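Local coordinates for ecdysteroid-phosphate phosphatase (Bombyx mori, PDB 3C7T), which removes phosphate from inactive ecdysteroid 22-phosphates to release the active hormones, and also acts as a protein tyrosine phosphatase, through its C-terminal phosphoglycerate mutase-like domain, at residues Lys83-Ser88 with Asn186-Gly191; Lys113-Leu118 with Pro151-Asp156. One frame throughout, in Å; residues are numbered along the deposited sequence.

Contact 1: Lys83-Ser88 with Asn186-Gly191; sequences KHVYAS and NVIFIG
Strands 84-87 and 187-191 are parallel neighbours in the central sheet of the histidine phosphatase domain, their axes approaching to 4.7 Å at 16°. Hydrogen bonds alternate along the pair: His84 O accepts from Ile188 N, Ile188 O from Tyr86 N, Tyr86 O from Ile190 N at 2.8 Å, and Ile190 O from Ser88 N. At the N-terminal end of the pair, Asn186 O is gripped by two amides, Lys83 N and His84 N, each at 3.1 Å; His84 ND1 adds a weak third bond. Side chains alternate between the faces. On one, Ile188 CG2 sits between its backbone N and carbonyl carbon and from there meets Val85 CG2 at 3.7 Å; Ile190 CD1 reaches Val85 CG1. On the other, Tyr86 and Phe189 run alongside each other in the same direction, their ring planes at 42°, neither stacked nor edge-to-face. Tyr86 CB lies 3.8 Å from Phe189 CD1, and Tyr86 CD1 4.0 Å from Phe189 CE1. Tyr86 CE1 also touches Val187 CG1, at 3.9 Å. With an alanine here in place of Tyr86, Val187 CG1 and Phe189 CE1 would probably lose their neighbour and the Phe189 ring be left freer to shift. At the C-terminal end, Ser88 OG hydrogen-bonds to NE2 of His192, a probable active-site residue that also lines the tungstate pocket. Helix 91-104 packs against Ile188 and Ile190, whereas helix 162-179 covers Tyr86 and Phe189; strands 112-114 and 5-11 extend the sheet beyond 84-87 and 187-191, respectively.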
ATOM      1  N   LYS A  83     -13.412  11.901 -17.957  1.00 28.24           N
ATOM      2  CA  LYS A  83     -13.861  11.329 -19.207  1.00 27.64           C
ATOM      3  C   LYS A  83     -12.695  11.004 -20.110  1.00 27.16           C
ATOM      4  O   LYS A  83     -12.746  10.040 -20.878  1.00 26.64           O
ATOM      5  CB  LYS A  83     -14.818  12.309 -19.893  1.00 28.06           C
ATOM      6  CG  LYS A  83     -15.466  11.777 -21.156  1.00 31.05           C
ATOM      7  CD  LYS A  83     -16.724  12.570 -21.472  1.00 35.44           C
ATOM      8  CE  LYS A  83     -17.378  12.108 -22.778  1.00 39.16           C
ATOM      9  NZ  LYS A  83     -17.586  10.632 -22.811  1.00 40.78           N
ATOM     10  N   HIS A  84     -11.644  11.813 -20.014  1.00 25.90           N
ATOM     11  CA  HIS A  84     -10.550  11.762 -20.984  1.00 25.34           C
ATOM     12  C   HIS A  84      -9.245  11.462 -20.255  1.00 24.90           C
ATOM     13  O   HIS A  84      -8.768  12.289 -19.475  1.00 24.30           O
ATOM     14  CB  HIS A  84     -10.456  13.083 -21.737  1.00 25.40           C
ATOM     15  CG  HIS A  84     -11.759  13.529 -22.321  1.00 26.91           C
ATOM     16  ND1 HIS A  84     -12.498  14.566 -21.789  1.00 29.59           N
ATOM     17  CD2 HIS A  84     -12.472  13.061 -23.373  1.00 27.39           C
ATOM     18  CE1 HIS A  84     -13.596  14.739 -22.509  1.00 27.20           C
ATOM     19  NE2 HIS A  84     -13.604  13.836 -23.474  1.00 28.90           N
ATOM     20  N   VAL A  85      -8.707  10.273 -20.518  1.00 23.78           N
ATOM     21  CA  VAL A  85      -7.556   9.740 -19.785  1.00 23.52           C
ATOM     22  C   VAL A  85      -6.427   9.462 -20.778  1.00 23.36           C
ATOM     23  O   VAL A  85      -6.591   8.679 -21.729  1.00 23.67           O
ATOM     24  CB  VAL A  85      -7.925   8.453 -19.002  1.00 23.25           C
ATOM     25  CG1 VAL A  85      -6.711   7.871 -18.284  1.00 22.81           C
ATOM     26  CG2 VAL A  85      -9.050   8.731 -18.000  1.00 23.58           C
ATOM     27  N   TYR A  86      -5.312  10.156 -20.568  1.00 23.28           N
ATOM     28  CA  TYR A  86      -4.117  10.031 -21.417  1.00 23.09           C
ATOM     29  C   TYR A  86      -2.963   9.528 -20.555  1.00 22.84           C
ATOM     30  O   TYR A  86      -2.764  10.024 -19.446  1.00 23.82           O
ATOM     31  CB  TYR A  86      -3.755  11.380 -22.053  1.00 23.39           C
ATOM     32  CG  TYR A  86      -4.880  11.964 -22.887  1.00 24.91           C
ATOM     33  CD1 TYR A  86      -5.911  12.682 -22.282  1.00 25.41           C
ATOM     34  CD2 TYR A  86      -4.921  11.780 -24.275  1.00 26.20           C
ATOM     35  CE1 TYR A  86      -6.957  13.220 -23.046  1.00 26.03           C
ATOM     36  CE2 TYR A  86      -5.961  12.321 -25.054  1.00 26.51           C
ATOM     37  CZ  TYR A  86      -6.975  13.031 -24.423  1.00 26.63           C
ATOM     38  OH  TYR A  86      -8.012  13.564 -25.146  1.00 28.23           O
ATOM     39  N   ALA A  87      -2.215   8.551 -21.065  1.00 21.92           N
ATOM     40  CA  ALA A  87      -1.101   7.973 -20.323  1.00 21.31           C
ATOM     41  C   ALA A  87       0.144   7.890 -21.182  1.00 21.65           C
ATOM     42  O   ALA A  87       0.071   7.564 -22.372  1.00 22.00           O
ATOM     43  CB  ALA A  87      -1.459   6.609 -19.805  1.00 20.30           C
ATOM     44  N   SER A  88       1.293   8.187 -20.570  1.00 21.39           N
ATOM     45  CA  SER A  88       2.578   7.925 -21.196  1.00 20.74           C
ATOM     46  C   SER A  88       2.626   6.442 -21.557  1.00 20.31           C
ATOM     47  O   SER A  88       1.993   5.644 -20.898  1.00 20.23           O
ATOM     48  CB  SER A  88       3.688   8.243 -20.190  1.00 20.47           C
ATOM     49  OG  SER A  88       4.882   7.610 -20.559  1.00 22.14           O
ATOM     50  N   ASN A 186     -13.781  16.276 -17.994  1.00 27.90           N
ATOM     51  CA  ASN A 186     -12.535  16.395 -17.221  1.00 26.49           C
ATOM     52  C   ASN A 186     -11.437  15.526 -17.819  1.00 25.41           C
ATOM     53  O   ASN A 186     -11.716  14.483 -18.415  1.00 25.46           O
ATOM     54  CB  ASN A 186     -12.769  16.086 -15.724  1.00 26.58           C
ATOM     55  CG  ASN A 186     -13.711  17.097 -15.049  1.00 26.31           C
ATOM     56  OD1 ASN A 186     -13.720  18.282 -15.389  1.00 25.93           O
ATOM     57  ND2 ASN A 186     -14.500  16.628 -14.091  1.00 26.94           N
ATOM     58  N   VAL A 187     -10.192  15.982 -17.686  1.00 24.44           N
ATOM     59  CA  VAL A 187      -9.041  15.352 -18.338  1.00 23.58           C
ATOM     60  C   VAL A 187      -7.985  14.991 -17.282  1.00 23.25           C
ATOM     61  O   VAL A 187      -7.794  15.732 -16.320  1.00 23.65           O
ATOM     62  CB  VAL A 187      -8.398  16.300 -19.359  1.00 23.50           C
ATOM     63  CG1 VAL A 187      -7.171  15.668 -20.047  1.00 22.56           C
ATOM     64  CG2 VAL A 187      -9.406  16.712 -20.406  1.00 24.22           C
ATOM     65  N   ILE A 188      -7.315  13.861 -17.492  1.00 22.41           N
ATOM     66  CA  ILE A 188      -6.137  13.476 -16.690  1.00 21.61           C
ATOM     67  C   ILE A 188      -4.987  12.972 -17.566  1.00 21.37           C
ATOM     68  O   ILE A 188      -5.189  12.178 -18.499  1.00 22.07           O
ATOM     69  CB  ILE A 188      -6.470  12.495 -15.542  1.00 21.85           C
ATOM     70  CG1 ILE A 188      -5.261  12.354 -14.588  1.00 21.88           C
ATOM     71  CG2 ILE A 188      -6.960  11.144 -16.068  1.00 21.48           C
ATOM     72  CD1 ILE A 188      -5.591  11.731 -13.222  1.00 20.38           C
ATOM     73  N   PHE A 189      -3.800  13.496 -17.279  1.00 20.31           N
ATOM     74  CA  PHE A 189      -2.552  13.082 -17.928  1.00 20.33           C
ATOM     75  C   PHE A 189      -1.767  12.280 -16.894  1.00 20.37           C
ATOM     76  O   PHE A 189      -1.430  12.813 -15.831  1.00 21.07           O
ATOM     77  CB  PHE A 189      -1.715  14.295 -18.309  1.00 19.52           C
ATOM     78  CG  PHE A 189      -2.376  15.205 -19.325  1.00 20.31           C
ATOM     79  CD1 PHE A 189      -2.688  14.729 -20.601  1.00 21.47           C
ATOM     80  CD2 PHE A 189      -2.653  16.525 -18.994  1.00 21.64           C
ATOM     81  CE1 PHE A 189      -3.284  15.567 -21.549  1.00 21.48           C
ATOM     82  CE2 PHE A 189      -3.253  17.391 -19.936  1.00 21.74           C
ATOM     83  CZ  PHE A 189      -3.579  16.892 -21.206  1.00 23.84           C
ATOM     84  N   ILE A 190      -1.517  11.010 -17.193  1.00 20.02           N
ATOM     85  CA  ILE A 190      -0.870  10.109 -16.238  1.00 19.96           C
ATOM     86  C   ILE A 190       0.494   9.756 -16.774  1.00 20.00           C
ATOM     87  O   ILE A 190       0.629   9.141 -17.844  1.00 19.01           O
ATOM     88  CB  ILE A 190      -1.740   8.881 -15.944  1.00 20.27           C
ATOM     89  CG1 ILE A 190      -3.032   9.368 -15.273  1.00 22.96           C
ATOM     90  CG2 ILE A 190      -0.957   7.869 -15.062  1.00 20.13           C
ATOM     91  CD1 ILE A 190      -4.170   8.360 -15.204  1.00 25.86           C
ATOM     92  N   GLY A 191       1.520  10.186 -16.047  1.00 19.66           N
ATOM     93  CA  GLY A 191       2.868  10.162 -16.603  1.00 19.92           C
ATOM     94  C   GLY A 191       3.967  10.087 -15.563  1.00 20.03           C
ATOM     95  O   GLY A 191       3.989   9.201 -14.715  1.00 20.69           O
TER

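Contact 2: Lys113-Leu118 with Pro151-Asp156; sequences KVEPGL and PYVEMD
Glu115 reaches the 151-156 loop with its carboxylate, which accepts two consecutive backbone amides. OE1 takes Tyr152 N at 2.8 Å and OE2 takes Val153 N at 3.1 Å; both donors approach on the syn side, about 20° out of the carboxylate plane. The side chain gets there by starting with CG anti to the backbone N (chi1 179°) and then bending at chi2 (47°). OE2 also accepts Gly117 N at 2.8 Å, through its anti lone pair. OE1 is also hydrogen-bonded to the Tyr149 hydroxyl. Four hydrogen bonds thus fix the rotation of the carboxylate, and the three backbone N-H donors among them are consistent with a charged, deprotonated group. Strand 112-114, an edge strand of the sheet within this chain, ends here and gives way to the short 3-10 segment 116-118, closed by Leu118 N to Glu115 O. The facing loop has no regular structure and leads on toward helix 162-179. Pro116 packs its ring against this loop: CD lies 3.6 Å from Pro151 CB, the two rings crossing obliquely, and CB comes within 4.1 Å of Met155 CB. Val153 O, buried and without a polar partner in the model, approaches CB, CG and CD of the same ring. Val153 CB comes to 3.6 Å from Gly117 CA, where a CB on Gly117 would lie tight against Val153 CG2 and clash with Glu115 OE2. Met155 SD reaches Pro116 O at 3.9 Å. The Tyr152 ring departs from this junction toward helix 162-179, where its OH bonds to Asp179 OD2.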
ATOM      1  N   LYS A 113      -5.960   6.282 -23.188  1.00 22.67           N
ATOM      2  CA  LYS A 113      -5.383   6.693 -24.458  1.00 22.93           C
ATOM      3  C   LYS A 113      -3.872   6.814 -24.303  1.00 23.11           C
ATOM      4  O   LYS A 113      -3.389   7.730 -23.634  1.00 22.62           O
ATOM      5  CB  LYS A 113      -5.978   8.035 -24.889  1.00 22.85           C
ATOM      6  CG  LYS A 113      -7.506   8.001 -25.114  1.00 23.62           C
ATOM      7  CD  LYS A 113      -8.036   9.345 -25.595  1.00 27.61           C
ATOM      8  CE  LYS A 113      -9.434   9.640 -25.041  1.00 30.81           C
ATOM      9  NZ  LYS A 113     -10.361   8.475 -25.158  1.00 30.86           N
ATOM     10  N   VAL A 114      -3.137   5.898 -24.930  1.00 23.19           N
ATOM     11  CA  VAL A 114      -1.684   5.828 -24.768  1.00 23.40           C
ATOM     12  C   VAL A 114      -1.072   6.846 -25.724  1.00 24.08           C
ATOM     13  O   VAL A 114      -1.221   6.745 -26.955  1.00 23.53           O
ATOM     14  CB  VAL A 114      -1.153   4.388 -25.000  1.00 23.70           C
ATOM     15  CG1 VAL A 114       0.382   4.356 -25.106  1.00 22.94           C
ATOM     16  CG2 VAL A 114      -1.640   3.464 -23.885  1.00 23.80           C
ATOM     17  N   GLU A 115      -0.422   7.843 -25.134  1.00 23.65           N
ATOM     18  CA  GLU A 115       0.065   9.012 -25.845  1.00 24.40           C
ATOM     19  C   GLU A 115       1.579   9.129 -25.675  1.00 24.91           C
ATOM     20  O   GLU A 115       2.059   9.510 -24.605  1.00 25.18           O
ATOM     21  CB  GLU A 115      -0.620  10.257 -25.288  1.00 24.18           C
ATOM     22  CG  GLU A 115      -0.166  11.548 -25.946  1.00 24.42           C
ATOM     23  CD  GLU A 115      -0.160  11.434 -27.467  1.00 28.16           C
ATOM     24  OE1 GLU A 115      -1.254  11.231 -28.055  1.00 28.37           O
ATOM     25  OE2 GLU A 115       0.937  11.532 -28.055  1.00 28.29           O
ATOM     26  N   PRO A 116       2.349   8.771 -26.714  1.00 25.23           N
ATOM     27  CA  PRO A 116       3.811   8.931 -26.628  1.00 24.89           C
ATOM     28  C   PRO A 116       4.266  10.381 -26.398  1.00 24.32           C
ATOM     29  O   PRO A 116       5.384  10.619 -25.914  1.00 25.60           O
ATOM     30  CB  PRO A 116       4.299   8.383 -27.981  1.00 25.25           C
ATOM     31  CG  PRO A 116       3.181   7.452 -28.411  1.00 25.12           C
ATOM     32  CD  PRO A 116       1.934   8.137 -27.982  1.00 24.95           C
ATOM     33  N   GLY A 117       3.400  11.345 -26.687  1.00 24.81           N
ATOM     34  CA  GLY A 117       3.714  12.745 -26.394  1.00 24.58           C
ATOM     35  C   GLY A 117       4.044  12.935 -24.924  1.00 24.33           C
ATOM     36  O   GLY A 117       4.827  13.809 -24.573  1.00 24.81           O
ATOM     37  N   LEU A 118       3.462  12.087 -24.074  1.00 23.29           N
ATOM     38  CA  LEU A 118       3.640  12.172 -22.625  1.00 23.23           C
ATOM     39  C   LEU A 118       4.886  11.463 -22.092  1.00 23.21           C
ATOM     40  O   LEU A 118       5.184  11.565 -20.895  1.00 22.65           O
ATOM     41  CB  LEU A 118       2.370  11.639 -21.920  1.00 22.74           C
ATOM     42  CG  LEU A 118       1.057  12.397 -22.203  1.00 23.94           C
ATOM     43  CD1 LEU A 118      -0.077  11.717 -21.469  1.00 24.66           C
ATOM     44  CD2 LEU A 118       1.155  13.882 -21.819  1.00 23.46           C
ATOM     45  N   PRO A 151      -2.511   8.638 -31.684  1.00 33.04           N
ATOM     46  CA  PRO A 151      -1.715   9.563 -30.868  1.00 32.71           C
ATOM     47  C   PRO A 151      -1.364  10.872 -31.555  1.00 32.45           C
ATOM     48  O   PRO A 151      -1.157  10.897 -32.771  1.00 31.82           O
ATOM     49  CB  PRO A 151      -0.424   8.778 -30.589  1.00 32.81           C
ATOM     50  CG  PRO A 151      -0.775   7.359 -30.823  1.00 33.69           C
ATOM     51  CD  PRO A 151      -1.795   7.374 -31.917  1.00 33.52           C
ATOM     52  N   TYR A 152      -1.279  11.943 -30.767  1.00 32.17           N
ATOM     53  CA  TYR A 152      -0.848  13.249 -31.269  1.00 32.33           C
ATOM     54  C   TYR A 152       0.610  13.289 -31.684  1.00 33.07           C
ATOM     55  O   TYR A 152       0.982  14.037 -32.594  1.00 32.12           O
ATOM     56  CB  TYR A 152      -1.109  14.347 -30.242  1.00 31.73           C
ATOM     57  CG  TYR A 152      -2.560  14.517 -29.906  1.00 31.70           C
ATOM     58  CD1 TYR A 152      -3.485  14.901 -30.889  1.00 32.46           C
ATOM     59  CD2 TYR A 152      -3.022  14.302 -28.611  1.00 31.34           C
ATOM     60  CE1 TYR A 152      -4.840  15.052 -30.578  1.00 32.91           C
ATOM     61  CE2 TYR A 152      -4.362  14.457 -28.294  1.00 31.11           C
ATOM     62  CZ  TYR A 152      -5.260  14.838 -29.280  1.00 32.13           C
ATOM     63  OH  TYR A 152      -6.570  14.989 -28.963  1.00 33.71           O
ATOM     64  N   VAL A 153       1.426  12.498 -30.995  1.00 33.96           N
ATOM     65  CA  VAL A 153       2.863  12.465 -31.214  1.00 35.52           C
ATOM     66  C   VAL A 153       3.302  11.047 -31.521  1.00 37.10           C
ATOM     67  O   VAL A 153       2.983  10.101 -30.798  1.00 36.56           O
ATOM     68  CB  VAL A 153       3.666  13.023 -30.000  1.00 34.76           C
ATOM     69  CG1 VAL A 153       5.145  12.755 -30.168  1.00 34.27           C
ATOM     70  CG2 VAL A 153       3.415  14.522 -29.821  1.00 34.54           C
ATOM     71  N   GLU A 154       4.011  10.929 -32.635  1.00 39.15           N
ATOM     72  CA  GLU A 154       4.728   9.739 -33.017  1.00 41.76           C
ATOM     73  C   GLU A 154       6.125   9.951 -32.459  1.00 42.47           C
ATOM     74  O   GLU A 154       6.713  11.023 -32.641  1.00 43.21           O
ATOM     75  CB  GLU A 154       4.764   9.665 -34.550  1.00 42.20           C
ATOM     76  CG  GLU A 154       5.797   8.707 -35.144  1.00 45.55           C
ATOM     77  CD  GLU A 154       5.215   7.338 -35.438  1.00 50.26           C
ATOM     78  OE1 GLU A 154       4.430   7.216 -36.414  1.00 50.81           O
ATOM     79  OE2 GLU A 154       5.546   6.386 -34.687  1.00 52.42           O
ATOM     80  N   MET A 155       6.673   8.951 -31.779  1.00 43.12           N
ATOM     81  CA  MET A 155       7.985   9.138 -31.179  1.00 43.75           C
ATOM     82  C   MET A 155       8.936   7.960 -31.425  1.00 43.85           C
ATOM     83  O   MET A 155       8.532   6.797 -31.390  1.00 44.05           O
ATOM     84  CB  MET A 155       7.827   9.433 -29.688  1.00 43.97           C
ATOM     85  CG  MET A 155       9.066   9.941 -29.008  1.00 44.26           C
ATOM     86  SD  MET A 155       8.891   9.610 -27.258  1.00 45.50           S
ATOM     87  CE  MET A 155       8.764   7.816 -27.254  1.00 45.05           C
ATOM     88  N   ASP A 156      10.201   8.277 -31.674  1.00 43.93           N
ATOM     89  CA  ASP A 156      11.184   7.245 -31.964  1.00 43.99           C
ATOM     90  C   ASP A 156      12.078   6.901 -30.759  1.00 43.63           C
ATOM     91  O   ASP A 156      11.882   7.418 -29.652  1.00 43.67           O
ATOM     92  CB  ASP A 156      11.996   7.613 -33.215  1.00 44.35           C
ATOM     93  CG  ASP A 156      13.173   8.519 -32.915  1.00 45.75           C
ATOM     94  OD1 ASP A 156      13.063   9.398 -32.028  1.00 46.45           O
ATOM     95  OD2 ASP A 156      14.216   8.342 -33.586  1.00 48.11           O
TER

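The two contacts share one sheet: Lys113 N and Glu115 N lie 2.9 and 2.8 Å from Val85 O and Ala87 O, so residues 113-115 pair, through probable hydrogen bonds, with the other edge of strand 84-87 from segment 186-191. Contact 1 is a buried strand pairing, built from regular backbone bonds with mostly apolar side chains on its faces. Contact 2, 12 Å away between centres, is only partly buried and joins a strand end to an irregular loop; its polar link there is a side-chain carboxylate on backbone amides, with proline and valine around it. Helix 162-179 touches both, and Ser88 CB packs on Leu118 O where they meet.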